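PDB 2XSG: CCMAN5 from Cellulosimicrobium cellulans, which is an alpha-mannosidase of glycoside hydrolase family 92 that enables mannose-6-phosphate modification of yeast-produced recombinant human lysosomal enzymes. Local coordinates for residues H584-N588 with L656-D660; Y615-N621 with P642-Y648; H526-E530 with R622-G627. Residue numbers count along the deposited sequence, not the author numbering.

Contact 1: H584-N588 with L656-D660; sequences HSNAN and LPTMD. With CA (calcium ion), chain C.
Two buried loops of the family 92 catalytic domain meet beside its calcium site, and neither is helix or strand. Segment 584-588 enters extended, with phi/psi of -74/145° at His584 and -110/132° at Ser585. Ser585, in the t rotamer, then forms an ST turn: its OG accepts from Ala587 N at 3.3 Å. The chain bends at Asn586 (-90/-10°), whose CB lies 4.1 Å from Leu656 CD1 and whose O is 3.4 Å from Met659 CE. Ala587 (-92/-13°) has the most surface covered. Its CA is 4.7 Å from Met659 CA, and its CB packs 4.0 Å from Leu656 CD1. Facing it, Leu656 to Met659 form a type II beta turn closed by Met659 N to Leu656 O (3.1 Å), with Pro657 at -59/142° and Thr658 at positive phi (73°), psi near zero. The all-t Met659 side chain puts CG 3.4 Å from Ala587 O.

Asn588 (-135/167°, chi1 t) turns its CB away from the turn and, with Glu589 and Asp662, binds the metal. Water 1 donates to Ala587 O (2.8 Å) and Asp660 O (2.9 Å), joining both loops to the ion; calcium lies 2.5 Å from this water and 2.4 Å from Asn588 OD1.

Contact 2: Y615-N621 with P642-Y648; sequences YTKETWN and PLKTKVY
Strand 618-621 runs antiparallel to strand 642-646, their short axes 4.1 Å apart at closest and their directions 147° apart. Two hydrogen-bonded pairs fix the register. Thr619 faces Thr645 (CA-CA 5.5 Å) through Thr619 N to Thr645 O at 2.9 Å and Thr645 N to Thr619 O at 3.0 Å; Asn621 faces Leu643 (CA-CA 5.2 Å) through Asn621 N to Leu643 O at 2.8 Å and Leu643 N to Asn621 O at 3.0 Å. Between them, Trp620 and Lys644 make a non-hydrogen-bonded pair with CA-CA 4.4 Å.

These strands are neighbours in a three-stranded antiparallel sheet of the catalytic domain, 618-623 being an edge strand just after helix 604-616. On the face carrying Trp620 and Lys644, the indole (chi1 -80°) makes a CH-pi contact: Lys644 CB sits 3.9 Å from the centroid of its six-membered ring, 9° off the normal. On the face of Thr619 and Asn621, Val647 CG2 lies 3.6 Å from Thr619 OG1 and 3.8 Å from Asn621 OD1.

Beyond the paired strands, water 5 accepts a hydrogen bond from Val647 N (3.0 Å) and lies 2.7 Å from Lys617 O. The Tyr615 and Tyr648 rings, both chi1 m, meet obliquely, centroids 5.2 Å apart and planes at 32°. Water 3 lies 2.9 Å from Tyr615 OH and Tyr648 OH, the latter also hydrogen-bonded to Met666 O of helix 665-675.

Contact 3: H526-E530 with R622-G627; sequences HAKFE and RYIATG
Phe529, Ala527 and Tyr623 have the most surface buried here. Phe529 belongs to the irregular segment 526-530, which turns through His526 (-71/-11°) and Ala527 (-105/-1°), extends at Lys528 (-83/126°) and Phe529 (-60/127°), and takes positive phi at Glu530 (60/27°). The opposing segment is the end of a strand, Arg622 and Tyr623, followed by loop. The backbones stay well apart, the closest CA pair being Phe529 and Gly627 at 7.7 Å, so side chains span the gap.

With chi1 t (-170°) and chi2 79°, the Phe529 ring reaches along the loop backbone. Its CE1 is 3.8 Å from Ile624 O, its CZ 3.7 Å from Ala625 O, which lies at the ring edge, and its CE2 3.7 Å from Thr626 C. Its one apolar side-chain touch on the other segment is loose: Phe529 CD1 to Tyr623 CD2 at 4.5 Å.

Ala527 points its CB toward the strand end, but its carbonyl makes the polar link: Tyr623 OH donates to Ala527 O at 2.6 Å, near the plane of the tyrosine ring. Tyr623 attains this with chi1 -61° (m), its OH also 3.6 Å from Ala527 CB. Arg622, extended with chi1 to chi3 all t, lays one guanidinium face beneath the same oxygen, NH2 to Ala527 O being 3.8 Å, while its charge is paired with Glu638.

Gln536 hydrogen-bonds Ala625 O through NE2 and Asn588 ND2 through its backbone O. The arrangement is thus loop packing bordering the calcium site of a family 92 catalytic domain, with the Ala625 side chain about 5 Å from the ion.

Overall arrangement
Strand 618-623 unites contacts 2 and 3: its first part, 618-621, serves contact 2, and its last residues with the following loop serve contact 3, the two centres about 16 Å apart. Contact 1, centred about 10 Å from each, touches both, by packing of Met659 CE on Val647 CG1 (3.6 Å) and by a probable hydrogen bond, Thr658 OG1 to Ala625 N (2.9 Å). Contacts 1 and 3 are buried, whereas contact 2 is partly buried, with Glu618 and Lys644 exposed. Chemistry changes accordingly: a backbone ladder in contact 2, one tyrosine hydroxyl bond plus a phenylalanine ring against loop backbone in contact 3, and apolar touches with a calcium-bound water in contact 1.

Contact 1: H584-N588 with L656-D660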
loop_
_atom_site.group_PDB
_atom_site.type_symbol
_atom_site.label_atom_id
_atom_site.label_comp_id
_atom_site.label_asym_id
_atom_site.label_seq_id
_atom_site.Cartn_x
_atom_site.Cartn_y
_atom_site.Cartn_z
ATOM N N HIS A 584 -20.944 3.084 -7.966
ATOM C CA HIS A 584 -19.498 3.004 -7.811
ATOM C C HIS A 584 -19.117 3.148 -6.336
ATOM O O HIS A 584 -19.764 3.901 -5.597
ATOM C CB HIS A 584 -18.842 4.125 -8.616
ATOM C CG HIS A 584 -17.367 4.235 -8.408
ATOM N ND1 HIS A 584 -16.769 5.354 -7.865
ATOM C CD2 HIS A 584 -16.366 3.375 -8.693
ATOM C CE1 HIS A 584 -15.462 5.167 -7.807
ATOM N NE2 HIS A 584 -15.192 3.975 -8.305
ATOM N N SER A 585 -18.067 2.442 -5.912
ATOM C CA SER A 585 -17.500 2.669 -4.583
ATOM C C SER A 585 -16.139 3.332 -4.681
ATOM O O SER A 585 -15.278 2.889 -5.458
ATOM C CB SER A 585 -17.394 1.377 -3.778
ATOM O OG SER A 585 -16.875 1.645 -2.476
ATOM N N ASN A 586 -15.941 4.383 -3.882
ATOM C CA ASN A 586 -14.619 5.020 -3.735
ATOM C C ASN A 586 -13.763 4.431 -2.603
ATOM O O ASN A 586 -12.572 4.720 -2.503
ATOM C CB ASN A 586 -14.768 6.531 -3.507
ATOM C CG ASN A 586 -15.576 7.207 -4.595
ATOM O OD1 ASN A 586 -16.646 7.790 -4.336
ATOM N ND2 ASN A 586 -15.103 7.106 -5.809
ATOM N N ALA A 587 -14.368 3.593 -1.767
ATOM C CA ALA A 587 -13.762 3.199 -0.496
ATOM C C ALA A 587 -12.926 1.930 -0.608
ATOM O O ALA A 587 -12.158 1.609 0.305
ATOM C CB ALA A 587 -14.848 3.037 0.584
ATOM N N ASN A 588 -13.082 1.222 -1.723
ATOM C CA ASN A 588 -12.363 -0.026 -1.991
ATOM C C ASN A 588 -11.797 -0.068 -3.411
ATOM O O ASN A 588 -12.176 0.746 -4.276
ATOM C CB ASN A 588 -13.298 -1.216 -1.790
ATOM C CG ASN A 588 -12.572 -2.459 -1.370
ATOM O OD1 ASN A 588 -11.501 -2.392 -0.769
ATOM N ND2 ASN A 588 -13.144 -3.613 -1.688
ATOM N N LEU A 656 -11.979 8.045 3.472
ATOM C CA LEU A 656 -13.291 7.660 3.982
ATOM C C LEU A 656 -13.136 6.695 5.161
ATOM O O LEU A 656 -12.146 5.960 5.224
ATOM C CB LEU A 656 -14.093 6.979 2.882
ATOM C CG LEU A 656 -14.491 7.866 1.688
ATOM C CD1 LEU A 656 -15.082 7.006 0.600
ATOM C CD2 LEU A 656 -15.466 8.955 2.115
ATOM N N PRO A 657 -14.115 6.680 6.083
ATOM C CA PRO A 657 -14.069 5.636 7.104
ATOM C C PRO A 657 -14.114 4.249 6.416
ATOM O O PRO A 657 -14.834 4.090 5.433
ATOM C CB PRO A 657 -15.344 5.884 7.918
ATOM C CG PRO A 657 -16.254 6.684 6.969
ATOM C CD PRO A 657 -15.326 7.527 6.193
ATOM N N THR A 658 -13.359 3.286 6.962
ATOM C CA THR A 658 -13.134 1.926 6.416
ATOM C C THR A 658 -12.206 1.848 5.185
ATOM O O THR A 658 -11.830 0.747 4.747
ATOM C CB THR A 658 -14.426 1.177 6.005
ATOM O OG1 THR A 658 -14.908 1.733 4.774
ATOM C CG2 THR A 658 -15.507 1.201 7.088
ATOM N N MET A 659 -11.878 2.986 4.601
ATOM C CA MET A 659 -11.108 3.002 3.363
ATOM C C MET A 659 -9.612 2.856 3.647
ATOM O O MET A 659 -8.906 3.839 3.793
ATOM C CB MET A 659 -11.407 4.286 2.589
ATOM C CG MET A 659 -10.597 4.482 1.300
ATOM S SD MET A 659 -11.155 6.001 0.514
ATOM C CE MET A 659 -9.961 6.145 -0.810
ATOM N N ASP A 660 -9.142 1.617 3.771
ATOM C CA ASP A 660 -7.735 1.363 4.076
ATOM C C ASP A 660 -6.914 1.722 2.855
ATOM O O ASP A 660 -7.374 1.535 1.737
ATOM C CB ASP A 660 -7.532 -0.112 4.430
ATOM C CG ASP A 660 -8.222 -0.499 5.720
ATOM O OD1 ASP A 660 -8.383 0.389 6.588
ATOM O OD2 ASP A 660 -8.625 -1.679 5.863
HETATM CA CA CA C . -9.530 -2.241 0.536
HETATM O O HOH W 1 -9.803 0.168 0.889
#

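Contact 2: Y615-N621 with P642-Y648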
loop_
_atom_site.group_PDB
_atom_site.type_symbol
_atom_site.label_atom_id
_atom_site.label_comp_id
_atom_site.label_asym_id
_atom_site.label_seq_id
_atom_site.Cartn_x
_atom_site.Cartn_y
_atom_site.Cartn_z
ATOM N N TYR A 615 -11.223 12.786 -6.528
ATOM C CA TYR A 615 -9.909 12.979 -5.892
ATOM C C TYR A 615 -9.686 14.370 -5.296
ATOM O O TYR A 615 -8.826 14.530 -4.437
ATOM C CB TYR A 615 -8.774 12.621 -6.851
ATOM C CG TYR A 615 -8.737 11.157 -7.170
ATOM C CD1 TYR A 615 -8.088 10.266 -6.321
ATOM C CD2 TYR A 615 -9.367 10.658 -8.314
ATOM C CE1 TYR A 615 -8.055 8.913 -6.588
ATOM C CE2 TYR A 615 -9.343 9.300 -8.603
ATOM C CZ TYR A 615 -8.676 8.425 -7.732
ATOM O OH TYR A 615 -8.641 7.077 -8.008
ATOM N N THR A 616 -10.454 15.370 -5.737
ATOM C CA THR A 616 -10.180 16.738 -5.275
ATOM C C THR A 616 -11.403 17.522 -4.800
ATOM O O THR A 616 -11.247 18.656 -4.367
ATOM C CB THR A 616 -9.445 17.595 -6.318
ATOM O OG1 THR A 616 -10.361 18.016 -7.333
ATOM C CG2 THR A 616 -8.302 16.836 -6.954
ATOM N N LYS A 617 -12.587 16.916 -4.871
ATOM C CA LYS A 617 -13.843 17.576 -4.508
ATOM C C LYS A 617 -14.695 16.666 -3.603
ATOM O O LYS A 617 -14.253 15.587 -3.210
ATOM C CB LYS A 617 -14.628 17.939 -5.778
ATOM C CG LYS A 617 -13.884 18.863 -6.747
ATOM C CD LYS A 617 -14.707 19.096 -8.011
ATOM C CE LYS A 617 -14.039 20.073 -8.954
ATOM N NZ LYS A 617 -13.990 21.460 -8.414
ATOM N N GLU A 618 -15.894 17.126 -3.260
ATOM C CA GLU A 618 -16.865 16.319 -2.543
ATOM C C GLU A 618 -17.624 15.482 -3.546
ATOM O O GLU A 618 -17.992 15.983 -4.605
ATOM C CB GLU A 618 -17.875 17.198 -1.826
ATOM C CG GLU A 618 -17.335 18.020 -0.680
ATOM C CD GLU A 618 -18.444 18.419 0.274
ATOM O OE1 GLU A 618 -19.608 18.502 -0.177
ATOM O OE2 GLU A 618 -18.165 18.606 1.478
ATOM N N THR A 619 -17.853 14.214 -3.218
ATOM C CA THR A 619 -18.717 13.348 -4.020
ATOM C C THR A 619 -19.738 12.633 -3.147
ATOM O O THR A 619 -19.566 12.550 -1.926
ATOM C CB THR A 619 -17.924 12.238 -4.754
ATOM O OG1 THR A 619 -17.011 11.616 -3.833
ATOM C CG2 THR A 619 -17.165 12.810 -5.949
ATOM N N TRP A 620 -20.779 12.097 -3.787
ATOM C CA TRP A 620 -21.707 11.176 -3.133
ATOM C C TRP A 620 -21.052 9.827 -2.890
ATOM O O TRP A 620 -20.454 9.241 -3.793
ATOM C CB TRP A 620 -22.964 10.982 -3.976
ATOM C CG TRP A 620 -23.927 12.109 -3.820
ATOM C CD1 TRP A 620 -24.299 13.017 -4.783
ATOM C CD2 TRP A 620 -24.626 12.473 -2.626
ATOM N NE1 TRP A 620 -25.205 13.900 -4.258
ATOM C CE2 TRP A 620 -25.421 13.601 -2.937
ATOM C CE3 TRP A 620 -24.681 11.942 -1.328
ATOM C CZ2 TRP A 620 -26.260 14.212 -1.993
ATOM C CZ3 TRP A 620 -25.510 12.556 -0.386
ATOM C CH2 TRP A 620 -26.286 13.681 -0.725
ATOM N N ASN A 621 -21.155 9.359 -1.651
ATOM C CA ASN A 621 -20.617 8.060 -1.269
ATOM C C ASN A 621 -21.678 7.176 -0.660
ATOM O O ASN A 621 -22.204 7.476 0.415
ATOM C CB ASN A 621 -19.429 8.223 -0.328
ATOM C CG ASN A 621 -18.197 8.693 -1.061
ATOM O OD1 ASN A 621 -17.417 7.880 -1.555
ATOM N ND2 ASN A 621 -18.054 10.009 -1.205
ATOM N N PRO A 642 -26.469 7.699 2.530
ATOM C CA PRO A 642 -25.348 8.106 1.698
ATOM C C PRO A 642 -24.829 9.490 2.083
ATOM O O PRO A 642 -25.605 10.349 2.503
ATOM C CB PRO A 642 -25.960 8.149 0.303
ATOM C CG PRO A 642 -26.971 7.073 0.331
ATOM C CD PRO A 642 -27.596 7.207 1.704
ATOM N N LEU A 643 -23.527 9.705 1.910
ATOM C CA LEU A 643 -22.858 10.891 2.423
ATOM C C LEU A 643 -22.098 11.661 1.322
ATOM O O LEU A 643 -21.364 11.078 0.539
ATOM C CB LEU A 643 -21.925 10.461 3.560
ATOM C CG LEU A 643 -21.013 11.426 4.298
ATOM C CD1 LEU A 643 -21.814 12.163 5.382
ATOM C CD2 LEU A 643 -19.840 10.659 4.924
ATOM N N LYS A 644 -22.291 12.975 1.269
ATOM C CA LYS A 644 -21.531 13.825 0.349
ATOM C C LYS A 644 -20.324 14.389 1.075
ATOM O O LYS A 644 -20.467 15.176 2.013
ATOM C CB LYS A 644 -22.403 14.950 -0.214
ATOM C CG LYS A 644 -21.819 15.578 -1.478
ATOM C CD LYS A 644 -22.827 16.486 -2.158
ATOM C CE LYS A 644 -22.239 17.143 -3.395
ATOM N NZ LYS A 644 -22.984 18.410 -3.692
ATOM N N THR A 645 -19.137 13.991 0.640
ATOM C CA THR A 645 -17.921 14.238 1.395
ATOM C C THR A 645 -16.725 14.070 0.472
ATOM O O THR A 645 -16.848 13.440 -0.588
ATOM C CB THR A 645 -17.820 13.247 2.589
ATOM O OG1 THR A 645 -16.621 13.487 3.324
ATOM C CG2 THR A 645 -17.848 11.787 2.100
ATOM N N LYS A 646 -15.589 14.662 0.845
ATOM C CA LYS A 646 -14.339 14.433 0.120
ATOM C C LYS A 646 -13.858 13.032 0.449
ATOM O O LYS A 646 -13.925 12.596 1.599
ATOM C CB LYS A 646 -13.246 15.422 0.521
ATOM C CG LYS A 646 -13.520 16.877 0.235
ATOM C CD LYS A 646 -12.203 17.665 0.370
ATOM C CE LYS A 646 -12.088 18.780 -0.661
ATOM N NZ LYS A 646 -10.891 19.632 -0.345
ATOM N N VAL A 647 -13.356 12.341 -0.565
ATOM C CA VAL A 647 -12.856 10.977 -0.395
ATOM C C VAL A 647 -11.462 11.059 0.217
ATOM O O VAL A 647 -11.109 10.273 1.091
ATOM C CB VAL A 647 -12.882 10.223 -1.754
ATOM C CG1 VAL A 647 -12.048 8.936 -1.728
ATOM C CG2 VAL A 647 -14.312 9.908 -2.138
ATOM N N TYR A 648 -10.692 12.035 -0.250
ATOM C CA TYR A 648 -9.342 12.284 0.209
ATOM C C TYR A 648 -9.283 13.638 0.915
ATOM O O TYR A 648 -9.679 14.645 0.316
ATOM C CB TYR A 648 -8.402 12.344 -0.994
ATOM C CG TYR A 648 -8.127 11.019 -1.647
ATOM C CD1 TYR A 648 -9.006 10.492 -2.591
ATOM C CD2 TYR A 648 -6.962 10.315 -1.364
ATOM C CE1 TYR A 648 -8.754 9.257 -3.206
ATOM C CE2 TYR A 648 -6.680 9.081 -1.996
ATOM C CZ TYR A 648 -7.586 8.567 -2.912
ATOM O OH TYR A 648 -7.322 7.372 -3.526
HETATM O O HOH W 2 -9.321 15.878 -1.987
HETATM O O HOH W 3 -8.810 5.800 -5.386
HETATM O O HOH W 4 -11.615 13.850 -2.473
HETATM O O HOH W 5 -14.541 12.886 -3.253
#

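Contact 3: H526-E530 with R622-G627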
loop_
_atom_site.group_PDB
_atom_site.type_symbol
_atom_site.label_atom_id
_atom_site.label_comp_id
_atom_site.label_asym_id
_atom_site.label_seq_id
_atom_site.Cartn_x
_atom_site.Cartn_y
_atom_site.Cartn_z
ATOM N N HIS A 526 -28.042 -6.505 -7.829
ATOM C CA HIS A 526 -26.719 -6.165 -8.371
ATOM C C HIS A 526 -26.037 -4.999 -7.616
ATOM O O HIS A 526 -24.834 -4.721 -7.816
ATOM C CB HIS A 526 -26.835 -5.847 -9.867
ATOM C CG HIS A 526 -27.112 -7.048 -10.726
ATOM N ND1 HIS A 526 -28.366 -7.619 -10.835
ATOM C CD2 HIS A 526 -26.294 -7.781 -11.520
ATOM C CE1 HIS A 526 -28.305 -8.658 -11.653
ATOM N NE2 HIS A 526 -27.057 -8.779 -12.082
ATOM N N ALA A 527 -26.802 -4.323 -6.758
ATOM C CA ALA A 527 -26.276 -3.195 -5.992
ATOM C C ALA A 527 -26.031 -3.551 -4.521
ATOM O O ALA A 527 -25.571 -2.717 -3.746
ATOM C CB ALA A 527 -27.210 -2.001 -6.114
ATOM N N LYS A 528 -26.339 -4.787 -4.140
ATOM C CA LYS A 528 -26.181 -5.211 -2.752
ATOM C C LYS A 528 -24.745 -5.620 -2.459
ATOM O O LYS A 528 -24.201 -6.481 -3.132
ATOM C CB LYS A 528 -27.120 -6.381 -2.417
ATOM C CG LYS A 528 -26.872 -6.925 -1.007
ATOM C CD LYS A 528 -27.937 -7.869 -0.533
ATOM C CE LYS A 528 -27.604 -8.335 0.883
ATOM N NZ LYS A 528 -28.325 -9.605 1.200
ATOM N N PHE A 529 -24.154 -5.011 -1.433
ATOM C CA PHE A 529 -22.795 -5.337 -0.987
ATOM C C PHE A 529 -22.697 -6.810 -0.565
ATOM O O PHE A 529 -23.509 -7.306 0.227
ATOM C CB PHE A 529 -22.394 -4.401 0.164
ATOM C CG PHE A 529 -20.941 -4.471 0.561
ATOM C CD1 PHE A 529 -19.959 -3.822 -0.184
ATOM C CD2 PHE A 529 -20.558 -5.139 1.729
ATOM C CE1 PHE A 529 -18.601 -3.851 0.218
ATOM C CE2 PHE A 529 -19.205 -5.182 2.133
ATOM C CZ PHE A 529 -18.236 -4.543 1.375
ATOM N N GLU A 530 -21.725 -7.503 -1.148
ATOM C CA GLU A 530 -21.446 -8.913 -0.866
ATOM C C GLU A 530 -22.568 -9.927 -1.146
ATOM O O GLU A 530 -22.622 -10.996 -0.547
ATOM C CB GLU A 530 -20.832 -9.077 0.537
ATOM C CG GLU A 530 -19.466 -8.412 0.593
ATOM C CD GLU A 530 -18.716 -8.651 1.886
ATOM O OE1 GLU A 530 -19.372 -8.713 2.940
ATOM O OE2 GLU A 530 -17.458 -8.745 1.842
ATOM N N ARG A 622 -22.013 6.112 -1.390
ATOM C CA ARG A 622 -22.993 5.131 -0.950
ATOM C C ARG A 622 -22.340 3.976 -0.194
ATOM O O ARG A 622 -22.905 3.453 0.776
ATOM C CB ARG A 622 -23.812 4.596 -2.142
ATOM C CG ARG A 622 -24.760 3.441 -1.767
ATOM C CD ARG A 622 -25.684 3.006 -2.902
ATOM N NE ARG A 622 -26.447 1.806 -2.521
ATOM C CZ ARG A 622 -27.302 1.152 -3.310
ATOM N NH1 ARG A 622 -27.573 1.572 -4.540
ATOM N NH2 ARG A 622 -27.912 0.072 -2.848
ATOM N N TYR A 623 -21.145 3.583 -0.622
ATOM C CA TYR A 623 -20.525 2.378 -0.079
ATOM C C TYR A 623 -19.289 2.605 0.801
ATOM O O TYR A 623 -18.456 3.461 0.521
ATOM C CB TYR A 623 -20.174 1.420 -1.217
ATOM C CG TYR A 623 -21.371 0.942 -2.034
ATOM C CD1 TYR A 623 -21.722 1.576 -3.225
ATOM C CD2 TYR A 623 -22.114 -0.162 -1.639
ATOM C CE1 TYR A 623 -22.796 1.132 -3.993
ATOM C CE2 TYR A 623 -23.205 -0.603 -2.390
ATOM C CZ TYR A 623 -23.533 0.046 -3.566
ATOM O OH TYR A 623 -24.598 -0.387 -4.328
ATOM N N ILE A 624 -19.201 1.811 1.870
ATOM C CA ILE A 624 -17.971 1.665 2.674
ATOM C C ILE A 624 -17.277 0.384 2.221
ATOM O O ILE A 624 -17.748 -0.262 1.291
ATOM C CB ILE A 624 -18.255 1.675 4.223
ATOM C CG1 ILE A 624 -19.424 0.748 4.589
ATOM C CG2 ILE A 624 -18.529 3.116 4.705
ATOM C CD1 ILE A 624 -19.635 0.551 6.094
ATOM N N ALA A 625 -16.155 0.030 2.840
ATOM C CA ALA A 625 -15.327 -1.071 2.356
ATOM C C ALA A 625 -15.617 -2.390 3.054
ATOM O O ALA A 625 -15.026 -3.408 2.717
ATOM C CB ALA A 625 -13.847 -0.720 2.451
ATOM N N THR A 626 -16.527 -2.362 4.027
ATOM C CA THR A 626 -16.869 -3.539 4.818
ATOM C C THR A 626 -18.332 -3.414 5.269
ATOM O O THR A 626 -18.968 -2.389 5.023
ATOM C CB THR A 626 -15.893 -3.741 6.014
ATOM O OG1 THR A 626 -16.093 -5.038 6.568
ATOM C CG2 THR A 626 -16.111 -2.658 7.116
ATOM N N GLY A 627 -18.874 -4.465 5.879
ATOM C CA GLY A 627 -20.289 -4.505 6.260
ATOM C C GLY A 627 -20.774 -3.277 7.024
ATOM O O GLY A 627 -21.784 -2.665 6.673
#